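Local coordinates for putative pectin lyase (Geobacillus virus E2, PDB 7CHU) that serves as the tailspike protein of a deep-sea thermophilic bacteriophage, probably recognising, and perhaps cleaving, polysaccharide on the surface of its host, at the interface of chains A and B. Coordinates in Å, arbitrary orientation; residue numbers count along the deposited sequence, not the author numbering. Chains: chain A/B, Putative pectin lyase.

Contact 1: the interface of chains A and B. Residues chain A 396, 404-405, 410-411; chain B 399, 402-403, 414.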
loop_
_atom_site.group_PDB
_atom_site.type_symbol
_atom_site.label_atom_id
_atom_site.label_comp_id
_atom_site.label_asym_id
_atom_site.label_seq_id
_atom_site.Cartn_x
_atom_site.Cartn_y
_atom_site.Cartn_z
ATOM N N LYS A 396 -18.185 -17.424 -7.776
ATOM C CA LYS A 396 -16.850 -17.136 -7.249
ATOM C C LYS A 396 -15.876 -16.655 -8.307
ATOM O O LYS A 396 -15.112 -15.731 -8.050
ATOM C CB LYS A 396 -16.238 -18.366 -6.572
ATOM C CG LYS A 396 -17.197 -19.138 -5.647
ATOM C CD LYS A 396 -17.761 -18.256 -4.533
ATOM C CE LYS A 396 -18.594 -19.083 -3.547
ATOM N NZ LYS A 396 -19.386 -18.205 -2.652
ATOM N N ILE A 404 -17.858 -20.032 -12.475
ATOM C CA ILE A 404 -17.502 -21.075 -11.514
ATOM C C ILE A 404 -18.187 -20.695 -10.213
ATOM O O ILE A 404 -17.959 -19.601 -9.679
ATOM C CB ILE A 404 -15.980 -21.196 -11.326
ATOM C CG1 ILE A 404 -15.311 -21.551 -12.661
ATOM C CG2 ILE A 404 -15.652 -22.241 -10.263
ATOM C CD1 ILE A 404 -13.841 -21.678 -12.579
ATOM N N LEU A 405 -19.012 -21.584 -9.687
ATOM C CA LEU A 405 -19.873 -21.185 -8.589
ATOM C C LEU A 405 -20.130 -22.344 -7.637
ATOM O O LEU A 405 -19.829 -23.515 -7.912
ATOM C CB LEU A 405 -21.196 -20.618 -9.124
ATOM C CG LEU A 405 -22.171 -21.669 -9.685
ATOM C CD1 LEU A 405 -23.609 -21.204 -9.457
ATOM C CD2 LEU A 405 -21.873 -21.959 -11.159
ATOM N N ARG A 410 -22.259 -27.831 -4.312
ATOM C CA ARG A 410 -21.513 -28.494 -5.360
ATOM C C ARG A 410 -20.539 -27.521 -6.024
ATOM O O ARG A 410 -20.767 -26.306 -6.055
ATOM C CB ARG A 410 -22.476 -29.074 -6.395
ATOM C CG ARG A 410 -23.660 -29.903 -5.805
ATOM C CD ARG A 410 -24.718 -30.150 -6.888
ATOM N NE ARG A 410 -25.879 -30.890 -6.396
ATOM C CZ ARG A 410 -26.917 -30.347 -5.756
ATOM N NH1 ARG A 410 -26.960 -29.037 -5.510
ATOM N NH2 ARG A 410 -27.923 -31.125 -5.347
ATOM N N LEU A 411 -19.458 -28.065 -6.575
ATOM C CA LEU A 411 -18.579 -27.275 -7.440
ATOM C C LEU A 411 -19.188 -27.262 -8.836
ATOM O O LEU A 411 -19.446 -28.325 -9.416
ATOM C CB LEU A 411 -17.163 -27.845 -7.468
ATOM C CG LEU A 411 -16.190 -27.351 -8.546
ATOM C CD1 LEU A 411 -16.029 -25.832 -8.494
ATOM C CD2 LEU A 411 -14.843 -28.044 -8.415
ATOM N N TRP B 399 -12.890 -22.996 -2.389
ATOM C CA TRP B 399 -13.623 -22.487 -1.247
ATOM C C TRP B 399 -14.257 -23.690 -0.572
ATOM O O TRP B 399 -14.688 -24.636 -1.241
ATOM C CB TRP B 399 -14.682 -21.445 -1.637
ATOM C CG TRP B 399 -15.774 -22.019 -2.506
ATOM C CD1 TRP B 399 -16.980 -22.517 -2.090
ATOM C CD2 TRP B 399 -15.741 -22.177 -3.934
ATOM N NE1 TRP B 399 -17.696 -22.972 -3.177
ATOM C CE2 TRP B 399 -16.954 -22.784 -4.317
ATOM C CE3 TRP B 399 -14.807 -21.851 -4.927
ATOM C CZ2 TRP B 399 -17.268 -23.057 -5.654
ATOM C CZ3 TRP B 399 -15.105 -22.146 -6.256
ATOM C CH2 TRP B 399 -16.331 -22.740 -6.606
ATOM N N SER B 402 -14.564 -27.334 -2.327
ATOM C CA SER B 402 -14.634 -27.294 -3.779
ATOM C C SER B 402 -13.283 -26.812 -4.292
ATOM O O SER B 402 -12.849 -25.713 -3.927
ATOM C CB SER B 402 -15.737 -26.336 -4.225
ATOM O OG SER B 402 -16.993 -26.672 -3.653
ATOM N N TYR B 403 -12.622 -27.611 -5.132
ATOM C CA TYR B 403 -11.235 -27.319 -5.483
ATOM C C TYR B 403 -10.989 -27.326 -6.984
ATOM O O TYR B 403 -11.486 -28.187 -7.714
ATOM C CB TYR B 403 -10.243 -28.305 -4.846
ATOM C CG TYR B 403 -10.399 -28.505 -3.356
ATOM C CD1 TYR B 403 -10.316 -27.442 -2.456
ATOM C CD2 TYR B 403 -10.580 -29.765 -2.843
ATOM C CE1 TYR B 403 -10.444 -27.651 -1.076
ATOM C CE2 TYR B 403 -10.708 -29.976 -1.492
ATOM C CZ TYR B 403 -10.634 -28.934 -0.610
ATOM O OH TYR B 403 -10.765 -29.197 0.738
ATOM N N PHE B 414 -12.362 -30.877 -8.314
ATOM C CA PHE B 414 -12.673 -31.910 -7.331
ATOM C C PHE B 414 -13.608 -31.362 -6.262
ATOM O O PHE B 414 -13.499 -30.193 -5.858
ATOM C CB PHE B 414 -11.376 -32.427 -6.659
ATOM C CG PHE B 414 -10.636 -33.464 -7.450
ATOM C CD1 PHE B 414 -11.049 -33.824 -8.736
ATOM C CD2 PHE B 414 -9.543 -34.116 -6.894
ATOM C CE1 PHE B 414 -10.384 -34.811 -9.452
ATOM C CE2 PHE B 414 -8.877 -35.096 -7.595
ATOM C CZ PHE B 414 -9.292 -35.455 -8.869
#
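B:Trp399 reaches into chain A and is received there by A:Lys396, A:Ile404, the carbonyl of A:Leu405 and A:Leu411. CG of B:Trp399 sits between the backbone N and the carbonyl carbon (chi1 64°), and from there the indole lies among chain A groups, with B:Ser402 of its own chain on one face. The tight packing is at the benzo end. A:Lys396 CG lies over one face as a CH-pi contact, 3.5 Å from the centroid of the six-membered ring. At the edge, in the ring plane, A:Ile404 CG2 meets B:Trp399 CH2 at 3.8 Å. A:Leu411 CD1 approaches the same rim carbon, CH2, from the side away from the lysine, at 3.6 Å. A:Leu405 O lies 3.4 Å from B:Trp399 CZ2. The second face is backed within chain B by B:Ser402 CB, 3.7 Å above the plane, so the ring is packed on both faces, which should limit its tilting. The other branch of A:Leu411, CD2, points into chain B and lies 3.4 Å from the backbone O of B:Tyr403.

Packing is looser around this core. The lysine chain bends at chi2 (-58°), and its CE passes over the five-membered ring at 4.0 Å from the centroid. A:Arg410 loses just 2 Å² to the partner. The patch thus inserts an aromatic side chain of one subunit among strands 395-396, 402-407 and 410-415 of its neighbour, which would help hold the tailspike subunits together.

Contact 2: the interface of chains A and B. Residues chain A 55, 57; chain B 55-57.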
loop_
_atom_site.group_PDB
_atom_site.type_symbol
_atom_site.label_atom_id
_atom_site.label_comp_id
_atom_site.label_asym_id
_atom_site.label_seq_id
_atom_site.Cartn_x
_atom_site.Cartn_y
_atom_site.Cartn_z
ATOM N N HIS A 55 27.117 45.312 25.666
ATOM C CA HIS A 55 26.389 45.197 24.412
ATOM C C HIS A 55 27.085 46.034 23.338
ATOM O O HIS A 55 27.178 47.261 23.466
ATOM C CB HIS A 55 24.942 45.649 24.595
ATOM C CG HIS A 55 24.201 45.786 23.307
ATOM N ND1 HIS A 55 23.478 44.749 22.757
ATOM C CD2 HIS A 55 24.096 46.826 22.442
ATOM C CE1 HIS A 55 22.941 45.153 21.616
ATOM N NE2 HIS A 55 23.303 46.407 21.401
ATOM N N ASP A 57 26.903 47.499 19.708
ATOM C CA ASP A 57 26.000 47.823 18.607
ATOM C C ASP A 57 26.564 47.370 17.265
ATOM O O ASP A 57 25.799 46.982 16.370
ATOM C CB ASP A 57 25.721 49.339 18.564
ATOM C CG ASP A 57 24.573 49.789 19.507
ATOM O OD1 ASP A 57 23.856 48.960 20.108
ATOM O OD2 ASP A 57 24.376 51.013 19.648
ATOM N N HIS B 55 18.942 50.713 24.939
ATOM C CA HIS B 55 19.727 50.607 23.725
ATOM C C HIS B 55 19.579 51.859 22.881
ATOM O O HIS B 55 18.566 52.556 22.939
ATOM C CB HIS B 55 19.317 49.378 22.922
ATOM C CG HIS B 55 19.684 48.103 23.596
ATOM N ND1 HIS B 55 18.776 47.349 24.308
ATOM C CD2 HIS B 55 20.874 47.471 23.713
ATOM C CE1 HIS B 55 19.386 46.293 24.814
ATOM N NE2 HIS B 55 20.661 46.345 24.471
ATOM N N ASN B 56 20.625 52.144 22.114
ATOM C CA ASN B 56 20.614 53.207 21.122
ATOM C C ASN B 56 20.299 52.645 19.740
ATOM O O ASN B 56 19.241 52.933 19.177
ATOM C CB ASN B 56 21.962 53.939 21.143
ATOM C CG ASN B 56 22.276 54.533 22.512
ATOM O OD1 ASN B 56 21.431 55.202 23.123
ATOM N ND2 ASN B 56 23.483 54.265 23.014
ATOM N N ASP B 57 21.178 51.811 19.196
ATOM C CA ASP B 57 20.842 51.114 17.961
ATOM C C ASP B 57 19.772 50.070 18.259
ATOM O O ASP B 57 19.972 49.211 19.124
ATOM C CB ASP B 57 22.077 50.456 17.362
ATOM C CG ASP B 57 21.897 50.108 15.895
ATOM O OD1 ASP B 57 20.775 49.720 15.494
ATOM O OD2 ASP B 57 22.880 50.231 15.133
HETATM O O HOH W 1 21.506 47.104 18.750
#
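A:His55 and B:His55 bring the same residue of two chains together through an edge-to-face ring contact. The centroids are 4.4 Å apart and the planes are turned by 66°. The roles differ: B:His55 presents its CD2 edge, and this carbon stands 3.4 Å above the plane of the A:His55 ring, over its centre. Different first torsions accompany these roles: CG of A:His55 is anti to the backbone N (chi1 170°), that of B:His55 anti to the carbonyl carbon.

Hydrogen bonding is modest. Within chain A, the imidazole NE2 of A:His55 makes a weak bond to the carboxylate oxygen OD1 of A:Asp57 at 2.9 Å, bent to 125° at the hydrogen. Across the interface, the backbone N of B:Asp57 donates weakly to A:Asp57 OD2 at 3.3 Å.

Water 1 adds a bridge. It sits 2.6 Å from the backbone O of B:Asp57, and longer links join it to A:His55 NE2 and to A:Asp57 OD1. The water thus links this histidine and aspartate to the partner's main chain; it and OD1 both lie in plane at the edge of the A:His55 ring, where they share NE2.

Van der Waals contact completes the patch where A:Asp57 CG packs on B:Asp57 CB at 3.4 Å. The two carboxylates stay apart, with A:Asp57 OD2 and B:Asp57 OD2 separated by 4.8 Å; their like charges may disfavour closer approach.

In chain A the segment follows strand 48-54 and leads through the 3-10 helix 57-59 into helix 60-70, whereas B:Asp57 is in a loop; the site lies just ahead of helix 60-70, and the two copies of the segment differ in local conformation.

About 89 Å separates the C-alpha centres of contact 1 and contact 2, and they share no residue or secondary-structure element. Contact 2 belongs to the N-terminal part, beside the start of helix 60-70, whereas contact 1 uses strands between 395 and 415, so the two come from segments far apart in the chain. Chains A and B therefore meet at widely spaced points along an elongated body, by aromatic and aliphatic packing at one and by histidine and aspartate groups with water at the other. This fits the three-chain deposited assembly and the trimers typical of phage tailspikes.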